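Local coordinates for protein novel antigen receptor (Ginglymostoma cirratum, PDB 4Q97) that serves as a heavy-chain antibody of sharks that probably recognises antigen, represented here by its first constant domain, C1, at residues I6-S18 with V29-E41. Numbering follows the deposited sequence.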
ATOM      1  N   ILE A   6      14.190   7.032  20.983  1.00 38.87           N
ATOM      2  CA  ILE A   6      13.095   7.498  20.150  1.00 33.78           C
ATOM      3  C   ILE A   6      11.791   7.300  20.922  1.00 31.21           C
ATOM      4  O   ILE A   6      11.556   6.212  21.469  1.00 29.88           O
ATOM      5  CB  ILE A   6      13.078   6.748  18.795  1.00 33.86           C
ATOM      6  CG1 ILE A   6      14.406   6.974  18.056  1.00 36.85           C
ATOM      7  CG2 ILE A   6      11.904   7.194  17.928  1.00 32.40           C
ATOM      8  CD1 ILE A   6      14.801   5.878  17.086  1.00 37.50           C
ATOM      9  N   PRO A   7      10.960   8.363  21.009  1.00 29.68           N
ATOM     10  CA  PRO A   7       9.635   8.213  21.604  1.00 29.90           C
ATOM     11  C   PRO A   7       8.842   7.180  20.810  1.00 31.79           C
ATOM     12  O   PRO A   7       8.815   7.252  19.577  1.00 33.92           O
ATOM     13  CB  PRO A   7       9.001   9.599  21.426  1.00 29.87           C
ATOM     14  CG  PRO A   7      10.147  10.538  21.289  1.00 30.53           C
ATOM     15  CD  PRO A   7      11.246   9.758  20.627  1.00 30.53           C
ATOM     16  N   PRO A   8       8.236   6.199  21.503  1.00 31.42           N
ATOM     17  CA  PRO A   8       7.277   5.326  20.831  1.00 30.49           C
ATOM     18  C   PRO A   8       6.159   6.160  20.203  1.00 31.51           C
ATOM     19  O   PRO A   8       5.679   7.118  20.818  1.00 34.29           O
ATOM     20  CB  PRO A   8       6.713   4.469  21.975  1.00 31.76           C
ATOM     21  CG  PRO A   8       7.096   5.180  23.235  1.00 31.45           C
ATOM     22  CD  PRO A   8       8.398   5.842  22.922  1.00 30.43           C
ATOM     23  N   SER A   9       5.773   5.820  18.979  1.00 29.13           N
ATOM     24  CA  SER A   9       4.686   6.530  18.319  1.00 28.28           C
ATOM     25  C   SER A   9       3.684   5.562  17.691  1.00 29.44           C
ATOM     26  O   SER A   9       4.080   4.551  17.102  1.00 29.50           O
ATOM     27  CB  SER A   9       5.228   7.516  17.284  1.00 28.93           C
ATOM     28  OG  SER A   9       5.793   6.840  16.180  1.00 31.13           O
ATOM     29  N   PRO A  10       2.379   5.869  17.821  1.00 29.58           N
ATOM     30  CA  PRO A  10       1.343   4.973  17.320  1.00 29.33           C
ATOM     31  C   PRO A  10       1.235   5.021  15.795  1.00 26.22           C
ATOM     32  O   PRO A  10       1.430   6.081  15.202  1.00 25.75           O
ATOM     33  CB  PRO A  10       0.068   5.513  17.980  1.00 30.81           C
ATOM     34  CG  PRO A  10       0.334   6.961  18.189  1.00 30.98           C
ATOM     35  CD  PRO A  10       1.815   7.106  18.400  1.00 30.45           C
ATOM     36  N   PRO A  11       0.915   3.875  15.161  1.00 25.25           N
ATOM     37  CA  PRO A  11       0.856   3.825  13.702  1.00 23.63           C
ATOM     38  C   PRO A  11      -0.241   4.724  13.153  1.00 23.90           C
ATOM     39  O   PRO A  11      -1.295   4.874  13.776  1.00 25.44           O
ATOM     40  CB  PRO A  11       0.529   2.357  13.413  1.00 23.83           C
ATOM     41  CG  PRO A  11      -0.163   1.870  14.635  1.00 24.97           C
ATOM     42  CD  PRO A  11       0.471   2.611  15.778  1.00 25.21           C
ATOM     43  N   ILE A  12       0.020   5.348  12.011  1.00 23.65           N
ATOM     44  CA  ILE A  12      -1.044   6.002  11.268  1.00 20.65           C
ATOM     45  C   ILE A  12      -1.616   4.937  10.346  1.00 20.63           C
ATOM     46  O   ILE A  12      -0.877   4.262   9.623  1.00 22.42           O
ATOM     47  CB  ILE A  12      -0.543   7.232  10.483  1.00 19.81           C
ATOM     48  CG1 ILE A  12       0.148   8.220  11.436  1.00 19.20           C
ATOM     49  CG2 ILE A  12      -1.696   7.899   9.738  1.00 20.10           C
ATOM     50  CD1 ILE A  12       0.875   9.358  10.732  1.00 18.88           C
ATOM     51  N   VAL A  13      -2.932   4.779  10.407  1.00 19.96           N
ATOM     52  CA  VAL A  13      -3.632   3.690   9.742  1.00 18.11           C
ATOM     53  C   VAL A  13      -4.579   4.244   8.692  1.00 19.56           C
ATOM     54  O   VAL A  13      -5.364   5.150   8.956  1.00 21.45           O
ATOM     55  CB  VAL A  13      -4.432   2.851  10.760  1.00 17.05           C
ATOM     56  CG1 VAL A  13      -5.323   1.829  10.059  1.00 16.94           C
ATOM     57  CG2 VAL A  13      -3.479   2.179  11.734  1.00 17.90           C
ATOM     58  N   SER A  14      -4.498   3.689   7.495  1.00 21.45           N
ATOM     59  CA  SER A  14      -5.296   4.176   6.400  1.00 24.00           C
ATOM     60  C   SER A  14      -5.660   3.004   5.491  1.00 24.96           C
ATOM     61  O   SER A  14      -4.785   2.266   5.019  1.00 26.35           O
ATOM     62  CB  SER A  14      -4.509   5.267   5.679  1.00 26.33           C
ATOM     63  OG  SER A  14      -5.064   5.595   4.429  1.00 31.03           O
ATOM     64  N   LEU A  15      -6.965   2.812   5.304  1.00 24.28           N
ATOM     65  CA  LEU A  15      -7.483   1.753   4.453  1.00 24.57           C
ATOM     66  C   LEU A  15      -7.889   2.331   3.102  1.00 23.25           C
ATOM     67  O   LEU A  15      -8.645   3.308   3.029  1.00 26.77           O
ATOM     68  CB  LEU A  15      -8.686   1.072   5.101  1.00 26.92           C
ATOM     69  CG  LEU A  15      -8.841  -0.381   4.676  1.00 27.44           C
ATOM     70  CD1 LEU A  15      -8.653  -1.317   5.841  1.00 30.24           C
ATOM     71  CD2 LEU A  15     -10.204  -0.633   4.088  1.00 29.95           C
ATOM     72  N   LEU A  16      -7.374   1.729   2.035  1.00 21.05           N
ATOM     73  CA  LEU A  16      -7.600   2.244   0.689  1.00 20.74           C
ATOM     74  C   LEU A  16      -8.062   1.133  -0.245  1.00 19.62           C
ATOM     75  O   LEU A  16      -7.665  -0.023  -0.092  1.00 16.59           O
ATOM     76  CB  LEU A  16      -6.323   2.897   0.141  1.00 21.13           C
ATOM     77  CG  LEU A  16      -5.534   3.797   1.096  1.00 22.11           C
ATOM     78  CD1 LEU A  16      -4.126   4.067   0.575  1.00 22.73           C
ATOM     79  CD2 LEU A  16      -6.283   5.092   1.375  1.00 23.89           C
ATOM     80  N   HIS A  17      -8.897   1.496  -1.214  1.00 22.36           N
ATOM     81  CA  HIS A  17      -9.389   0.531  -2.189  1.00 25.71           C
ATOM     82  C   HIS A  17      -8.955   0.925  -3.593  1.00 28.05           C
ATOM     83  O   HIS A  17      -8.810   2.109  -3.898  1.00 30.00           O
ATOM     84  CB  HIS A  17     -10.916   0.421  -2.119  1.00 28.07           C
ATOM     85  CG  HIS A  17     -11.636   1.419  -2.974  1.00 33.99           C
ATOM     86  ND1 HIS A  17     -11.445   2.779  -2.856  1.00 37.95           N
ATOM     87  CD2 HIS A  17     -12.543   1.251  -3.966  1.00 36.69           C
ATOM     88  CE1 HIS A  17     -12.197   3.407  -3.743  1.00 40.30           C
ATOM     89  NE2 HIS A  17     -12.879   2.502  -4.423  1.00 39.48           N
ATOM     90  N   SER A  18      -8.730  -0.074  -4.433  1.00 30.59           N
ATOM     91  CA  SER A  18      -8.637   0.154  -5.869  1.00 33.40           C
ATOM     92  C   SER A  18      -9.427  -0.912  -6.612  1.00 34.40           C
ATOM     93  O   SER A  18      -9.346  -2.103  -6.293  1.00 31.24           O
ATOM     94  CB  SER A  18      -7.184   0.179  -6.349  1.00 33.76           C
ATOM     95  OG  SER A  18      -6.539  -1.059  -6.104  1.00 34.56           O
ATOM     96  N   VAL A  29     -10.945  -7.370  -5.888  1.00 41.23           N
ATOM     97  CA  VAL A  29     -10.852  -5.966  -5.544  1.00 33.96           C
ATOM     98  C   VAL A  29      -9.752  -5.885  -4.502  1.00 29.70           C
ATOM     99  O   VAL A  29      -9.683  -6.723  -3.600  1.00 30.10           O
ATOM    100  CB  VAL A  29     -12.223  -5.422  -5.062  1.00 35.01           C
ATOM    101  CG1 VAL A  29     -12.273  -5.241  -3.553  1.00 32.52           C
ATOM    102  CG2 VAL A  29     -12.552  -4.115  -5.763  1.00 33.00           C
ATOM    103  N   GLN A  30      -8.859  -4.916  -4.664  1.00 27.24           N
ATOM    104  CA  GLN A  30      -7.677  -4.815  -3.811  1.00 27.42           C
ATOM    105  C   GLN A  30      -7.864  -3.752  -2.738  1.00 25.39           C
ATOM    106  O   GLN A  30      -8.187  -2.592  -3.031  1.00 24.32           O
ATOM    107  CB  GLN A  30      -6.425  -4.524  -4.648  1.00 30.67           C
ATOM    108  CG  GLN A  30      -5.100  -4.667  -3.904  1.00 34.58           C
ATOM    109  CD  GLN A  30      -4.517  -6.069  -3.965  1.00 39.57           C
ATOM    110  OE1 GLN A  30      -5.206  -7.033  -4.332  1.00 46.63           O
ATOM    111  NE2 GLN A  30      -3.237  -6.182  -3.607  1.00 45.85           N
ATOM    112  N   LEU A  31      -7.675  -4.173  -1.492  1.00 23.88           N
ATOM    113  CA  LEU A  31      -7.699  -3.273  -0.351  1.00 22.16           C
ATOM    114  C   LEU A  31      -6.312  -3.205   0.255  1.00 22.34           C
ATOM    115  O   LEU A  31      -5.635  -4.224   0.387  1.00 22.28           O
ATOM    116  CB  LEU A  31      -8.704  -3.736   0.703  1.00 22.58           C
ATOM    117  CG  LEU A  31     -10.175  -3.861   0.315  1.00 24.98           C
ATOM    118  CD1 LEU A  31     -11.006  -4.106   1.562  1.00 26.54           C
ATOM    119  CD2 LEU A  31     -10.676  -2.626  -0.416  1.00 26.34           C
ATOM    120  N   VAL A  32      -5.892  -1.995   0.607  1.00 24.28           N
ATOM    121  CA  VAL A  32      -4.598  -1.784   1.229  1.00 24.69           C
ATOM    122  C   VAL A  32      -4.799  -1.198   2.621  1.00 23.79           C
ATOM    123  O   VAL A  32      -5.375  -0.117   2.780  1.00 23.70           O
ATOM    124  CB  VAL A  32      -3.694  -0.849   0.390  1.00 26.87           C
ATOM    125  CG1 VAL A  32      -2.367  -0.602   1.097  1.00 27.07           C
ATOM    126  CG2 VAL A  32      -3.448  -1.433  -0.993  1.00 27.64           C
ATOM    127  N   CYS A  33      -4.331  -1.923   3.629  1.00 22.60           N
ATOM    128  CA  CYS A  33      -4.251  -1.358   4.966  1.00 22.14           C
ATOM    129  C   CYS A  33      -2.849  -0.787   5.172  1.00 20.65           C
ATOM    130  O   CYS A  33      -1.906  -1.513   5.486  1.00 21.69           O
ATOM    131  CB  CYS A  33      -4.605  -2.400   6.027  1.00 24.24           C
ATOM    132  SG  CYS A  33      -4.650  -1.765   7.715  1.00 25.99           S
ATOM    133  N   LEU A  34      -2.724   0.520   4.963  1.00 19.26           N
ATOM    134  CA  LEU A  34      -1.462   1.210   5.171  1.00 16.82           C
ATOM    135  C   LEU A  34      -1.244   1.571   6.627  1.00 16.28           C
ATOM    136  O   LEU A  34      -2.074   2.245   7.236  1.00 16.98           O
ATOM    137  CB  LEU A  34      -1.382   2.477   4.334  1.00 17.25           C
ATOM    138  CG  LEU A  34       0.057   2.957   4.248  1.00 18.33           C
ATOM    139  CD1 LEU A  34       0.904   1.942   3.493  1.00 20.07           C
ATOM    140  CD2 LEU A  34       0.079   4.305   3.573  1.00 22.07           C
ATOM    141  N   ILE A  35      -0.109   1.125   7.157  1.00 16.25           N
ATOM    142  CA  ILE A  35       0.282   1.333   8.546  1.00 16.03           C
ATOM    143  C   ILE A  35       1.670   1.981   8.564  1.00 16.51           C
ATOM    144  O   ILE A  35       2.674   1.312   8.317  1.00 17.32           O
ATOM    145  CB  ILE A  35       0.380  -0.009   9.302  1.00 16.25           C
ATOM    146  CG1 ILE A  35      -0.859  -0.877   9.059  1.00 16.39           C
ATOM    147  CG2 ILE A  35       0.602   0.243  10.786  1.00 17.17           C
ATOM    148  CD1 ILE A  35      -0.658  -2.348   9.387  1.00 18.58           C
ATOM    149  N   SER A  36       1.725   3.272   8.877  1.00 17.11           N
ATOM    150  CA  SER A  36       2.974   4.029   8.785  1.00 18.13           C
ATOM    151  C   SER A  36       3.218   4.896  10.010  1.00 18.87           C
ATOM    152  O   SER A  36       2.274   5.358  10.648  1.00 22.01           O
ATOM    153  CB  SER A  36       2.942   4.916   7.538  1.00 17.80           C
ATOM    154  OG  SER A  36       1.801   5.748   7.555  1.00 17.60           O
ATOM    155  N   GLY A  37       4.485   5.123  10.333  1.00 19.82           N
ATOM    156  CA  GLY A  37       4.846   6.105  11.354  1.00 21.60           C
ATOM    157  C   GLY A  37       4.863   5.579  12.772  1.00 21.44           C
ATOM    158  O   GLY A  37       4.722   6.346  13.735  1.00 22.84           O
ATOM    159  N   TYR A  38       5.049   4.270  12.902  1.00 21.42           N
ATOM    160  CA  TYR A  38       5.083   3.635  14.208  1.00 22.39           C
ATOM    161  C   TYR A  38       6.498   3.231  14.613  1.00 24.32           C
ATOM    162  O   TYR A  38       7.324   2.848  13.775  1.00 27.62           O
ATOM    163  CB  TYR A  38       4.127   2.436  14.258  1.00 23.02           C
ATOM    164  CG  TYR A  38       4.440   1.349  13.255  1.00 23.87           C
ATOM    165  CD1 TYR A  38       5.206   0.248  13.616  1.00 25.69           C
ATOM    166  CD2 TYR A  38       3.963   1.418  11.946  1.00 24.63           C
ATOM    167  CE1 TYR A  38       5.501  -0.750  12.701  1.00 27.59           C
ATOM    168  CE2 TYR A  38       4.254   0.420  11.023  1.00 26.10           C
ATOM    169  CZ  TYR A  38       5.027  -0.658  11.407  1.00 27.17           C
ATOM    170  OH  TYR A  38       5.324  -1.656  10.508  1.00 29.29           O
ATOM    171  N   TYR A  39       6.763   3.348  15.909  1.00 25.75           N
ATOM    172  CA  TYR A  39       8.017   2.921  16.515  1.00 27.82           C
ATOM    173  C   TYR A  39       7.694   2.427  17.923  1.00 30.17           C
ATOM    174  O   TYR A  39       6.956   3.104  18.646  1.00 30.01           O
ATOM    175  CB  TYR A  39       9.019   4.080  16.587  1.00 27.85           C
ATOM    176  CG  TYR A  39      10.390   3.646  17.049  1.00 28.53           C
ATOM    177  CD1 TYR A  39      11.372   3.299  16.128  1.00 30.34           C
ATOM    178  CD2 TYR A  39      10.697   3.552  18.407  1.00 29.14           C
ATOM    179  CE1 TYR A  39      12.625   2.884  16.542  1.00 33.41           C
ATOM    180  CE2 TYR A  39      11.948   3.130  18.831  1.00 32.02           C
ATOM    181  CZ  TYR A  39      12.907   2.801  17.890  1.00 33.73           C
ATOM    182  OH  TYR A  39      14.157   2.391  18.286  1.00 37.13           O
ATOM    183  N   PRO A  40       8.213   1.242  18.320  1.00 31.11           N
ATOM    184  CA  PRO A  40       9.003   0.230  17.600  1.00 33.42           C
ATOM    185  C   PRO A  40       8.204  -0.470  16.495  1.00 35.60           C
ATOM    186  O   PRO A  40       7.058  -0.101  16.238  1.00 36.69           O
ATOM    187  CB  PRO A  40       9.361  -0.781  18.700  1.00 34.01           C
ATOM    188  CG  PRO A  40       9.224  -0.035  19.977  1.00 31.63           C
ATOM    189  CD  PRO A  40       8.066   0.881  19.741  1.00 31.42           C
ATOM    190  N   GLU A  41       8.807  -1.469  15.854  1.00 37.85           N
ATOM    191  CA  GLU A  41       8.174  -2.172  14.733  1.00 40.84           C
ATOM    192  C   GLU A  41       6.968  -3.047  15.126  1.00 39.64           C
ATOM    193  O   GLU A  41       5.986  -3.103  14.393  1.00 41.59           O
ATOM    194  CB  GLU A  41       9.216  -2.977  13.943  1.00 44.52           C
ATOM    195  CG  GLU A  41       9.816  -4.155  14.691  1.00 48.40           C
ATOM    196  CD  GLU A  41      11.319  -4.242  14.520  1.00 52.60           C
ATOM    197  OE1 GLU A  41      12.035  -3.924  15.493  1.00 56.94           O
ATOM    198  OE2 GLU A  41      11.784  -4.611  13.418  1.00 51.74           O
TER
HETATM  199  O   HOH W   1      -0.972   5.357   6.684  1.00 22.02           O
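I6 lies over one face of the Y39 ring, its CG2 4.0 Å from the ring centroid in a CH-pi contact, while CD1 sits 3.7 Å from CZ of Y39, at the hydroxyl end of the ring. At Y38 the ring takes P11 CB obliquely, with the carbonyl oxygens of I35 and P40 in plane at its edge; with CG between the backbone N and carbonyl carbon (chi1 60°), CB and the ring of Y38 lie against P11, whose CB also rests 3.4 Å from I35 CG2. Beside Y39, S9 is bonded three times to residues 37-39: its N and O pair with Y39, and its OG gives a 2.7 Å bond to G37 O, tilted from the carbonyl plane. G37 and Y38 form a G1 bulge opposite F71, where the chain turns its corner.

From I12 to S18 the pairing becomes regular antiparallel sheet, with I12–S36, S14–L34, L16–V32 and S18–Q30 as hydrogen-bonded pairs. A water bridges I12 O and S36 OG, the latter 2.9 Å away. V13, L15, C33 and I35 share the inward face; V13 CG1 lies 4.3 Å from C33 SG, and L15 CD1 meets C33 CB. C33 SG points away from its backbone N (chi1 -176°) and continues into the disulfide with C92, the pin between the two sheets of the immunoglobulin sandwich. On the other face S14, S18, Q30 and L34 pack against the second subunit.

The chemistry thus divides the work: main-chain bonds fix the register of this edge strand, apolar groups around the disulfide join the sheets, and a serine and two aromatic rings fasten the proline-rich lead-in.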